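Local coordinates for protein M32 carboxypeptidase (Chitinophagaceae bacterium, PDB 7A03) that probably cleaves amino acids from the carboxyl ends of peptides as a metal-dependent carboxypeptidase of the M32 (Taq) family, at residues A[241-247]-A[275-280]. Numbering follows the deposited sequence.
Sequences SFNPLDV and EQGLPT
Pro244 and Gln276 bring their backbones together, CA to CA 4.6 Å, where the type I beta turn Asn243 to Asp246, linking antiparallel strands 239-241 and 247-251, rests on the C-terminal end of helix 258-277. This helix carries an HExxH pattern, consistent with the metal-binding motif of M32 peptidases, although no metal is bound to it here. Proline suits the second position of the turn because its ring holds phi near the required -60° (here -64°), and that ring fills the angle of the chain beyond the helix: Pro244 CB lies 3.4 Å from Leu278 O, while CG reaches Thr280 CG2 at 3.8 Å. The turn is also braced from within, as Asn243 OD1 accepts Leu245 N in an Asx turn. Deeper in, branched Val247 uses both methyls, CG1 against Glu275 CB and CG2 against Gln276 CG, 3.6 Å away; Gln276 OE1 accepts from Asp225 N. Glu275 is long enough to reach Ser241, its chain bent at chi2 (-71°): Ser241 OG donates to OE1 over 2.7 Å from above the carboxylate plane, while OE2 is held by His296. Shortening Glu275 to an alanine is likely to leave the Ser241 hydroxyl and His296 each without its carboxylate partner. Between the two backbones one water donates to both Pro244 O, at 2.7 Å, and Gln276 O, at 2.9 Å.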
loop_
_atom_site.group_PDB
_atom_site.type_symbol
_atom_site.label_atom_id
_atom_site.label_comp_id
_atom_site.label_asym_id
_atom_site.label_seq_id
_atom_site.Cartn_x
_atom_site.Cartn_y
_atom_site.Cartn_z
ATOM N N SER A 241 13.350 1.663 1.148
ATOM C CA SER A 241 14.505 1.694 0.267
ATOM C C SER A 241 15.316 2.957 0.531
ATOM O O SER A 241 14.764 4.064 0.587
ATOM C CB SER A 241 14.082 1.632 -1.195
ATOM O OG SER A 241 13.335 2.780 -1.539
ATOM N N PHE A 242 16.624 2.782 0.704
ATOM C CA PHE A 242 17.565 3.892 0.839
ATOM C C PHE A 242 18.209 4.245 -0.489
ATOM O O PHE A 242 18.942 5.239 -0.577
ATOM C CB PHE A 242 18.666 3.551 1.865
ATOM C CG PHE A 242 18.141 3.049 3.184
ATOM C CD1 PHE A 242 16.899 3.460 3.657
ATOM C CD2 PHE A 242 18.885 2.173 3.954
ATOM C CE1 PHE A 242 16.398 2.988 4.850
ATOM C CE2 PHE A 242 18.402 1.714 5.172
ATOM C CZ PHE A 242 17.156 2.116 5.626
ATOM N N ASN A 243 17.936 3.440 -1.520
ATOM C CA ASN A 243 18.413 3.433 -2.896
ATOM C C ASN A 243 18.106 2.028 -3.418
ATOM O O ASN A 243 17.808 1.126 -2.622
ATOM C CB ASN A 243 19.913 3.765 -2.978
ATOM C CG ASN A 243 20.777 2.772 -2.193
ATOM O OD1 ASN A 243 21.137 1.720 -2.702
ATOM N ND2 ASN A 243 21.132 3.135 -0.956
ATOM N N PRO A 244 18.174 1.786 -4.725
ATOM C CA PRO A 244 17.815 0.443 -5.231
ATOM C C PRO A 244 18.739 -0.671 -4.756
ATOM O O PRO A 244 18.373 -1.861 -4.855
ATOM C CB PRO A 244 17.856 0.619 -6.754
ATOM C CG PRO A 244 17.670 2.114 -6.970
ATOM C CD PRO A 244 18.399 2.749 -5.819
ATOM N N LEU A 245 19.928 -0.342 -4.244
ATOM C CA LEU A 245 20.874 -1.335 -3.749
ATOM C C LEU A 245 20.811 -1.502 -2.233
ATOM O O LEU A 245 21.684 -2.157 -1.641
ATOM C CB LEU A 245 22.303 -1.008 -4.207
ATOM C CG LEU A 245 22.441 -0.992 -5.736
ATOM C CD1 LEU A 245 23.788 -0.428 -6.151
ATOM C CD2 LEU A 245 22.266 -2.384 -6.313
ATOM N N ASP A 246 19.787 -0.925 -1.585
ATOM C CA ASP A 246 19.669 -1.088 -0.138
ATOM C C ASP A 246 18.178 -0.969 0.180
ATOM O O ASP A 246 17.671 0.089 0.587
ATOM C CB ASP A 246 20.504 -0.065 0.627
ATOM C CG ASP A 246 20.633 -0.395 2.094
ATOM O OD1 ASP A 246 19.947 -1.304 2.575
ATOM O OD2 ASP A 246 21.442 0.279 2.782
ATOM N N VAL A 247 17.493 -2.099 0.011
ATOM C CA VAL A 247 16.045 -2.187 0.138
ATOM C C VAL A 247 15.756 -3.186 1.242
ATOM O O VAL A 247 16.012 -4.385 1.082
ATOM C CB VAL A 247 15.399 -2.626 -1.180
ATOM C CG1 VAL A 247 13.872 -2.762 -0.978
ATOM C CG2 VAL A 247 15.743 -1.641 -2.297
ATOM N N GLU A 275 11.253 -2.117 -5.621
ATOM C CA GLU A 275 12.278 -1.123 -5.278
ATOM C C GLU A 275 13.663 -1.521 -5.798
ATOM O O GLU A 275 14.430 -0.663 -6.266
ATOM C CB GLU A 275 12.309 -0.891 -3.774
ATOM C CG GLU A 275 11.069 -0.158 -3.264
ATOM C CD GLU A 275 11.044 1.305 -3.695
ATOM O OE1 GLU A 275 12.117 1.936 -3.763
ATOM O OE2 GLU A 275 9.950 1.859 -3.951
ATOM N N GLN A 276 13.989 -2.814 -5.757
ATOM C CA GLN A 276 15.281 -3.277 -6.261
ATOM C C GLN A 276 15.350 -3.218 -7.781
ATOM O O GLN A 276 16.449 -3.337 -8.346
ATOM C CB GLN A 276 15.617 -4.679 -5.747
ATOM C CG GLN A 276 15.962 -4.690 -4.268
ATOM C CD GLN A 276 16.491 -6.034 -3.782
ATOM O OE1 GLN A 276 16.139 -7.076 -4.315
ATOM N NE2 GLN A 276 17.333 -6.011 -2.758
ATOM N N GLY A 277 14.210 -3.054 -8.453
ATOM C CA GLY A 277 14.209 -2.926 -9.895
ATOM C C GLY A 277 14.195 -1.519 -10.462
ATOM O O GLY A 277 14.286 -1.354 -11.684
ATOM N N LEU A 278 14.110 -0.492 -9.618
ATOM C CA LEU A 278 14.178 0.878 -10.113
ATOM C C LEU A 278 15.621 1.217 -10.503
ATOM O O LEU A 278 16.569 0.727 -9.885
ATOM C CB LEU A 278 13.673 1.854 -9.046
ATOM C CG LEU A 278 12.181 1.710 -8.714
ATOM C CD1 LEU A 278 11.831 2.249 -7.333
ATOM C CD2 LEU A 278 11.306 2.351 -9.781
ATOM N N PRO A 279 15.818 2.030 -11.542
ATOM C CA PRO A 279 17.185 2.259 -12.049
ATOM C C PRO A 279 18.002 3.163 -11.135
ATOM O O PRO A 279 17.542 4.233 -10.719
ATOM C CB PRO A 279 16.969 2.890 -13.430
ATOM C CG PRO A 279 15.559 3.395 -13.429
ATOM C CD PRO A 279 14.780 2.637 -12.395
ATOM N N THR A 280 19.239 2.732 -10.848
ATOM C CA THR A 280 20.127 3.534 -10.015
ATOM C C THR A 280 20.487 4.859 -10.672
ATOM O O THR A 280 20.688 5.855 -9.969
ATOM C CB THR A 280 21.386 2.743 -9.641
ATOM O OG1 THR A 280 22.026 2.275 -10.833
ATOM C CG2 THR A 280 21.020 1.566 -8.778
HETATM O O HOH W 1 18.887 -3.674 -6.849
#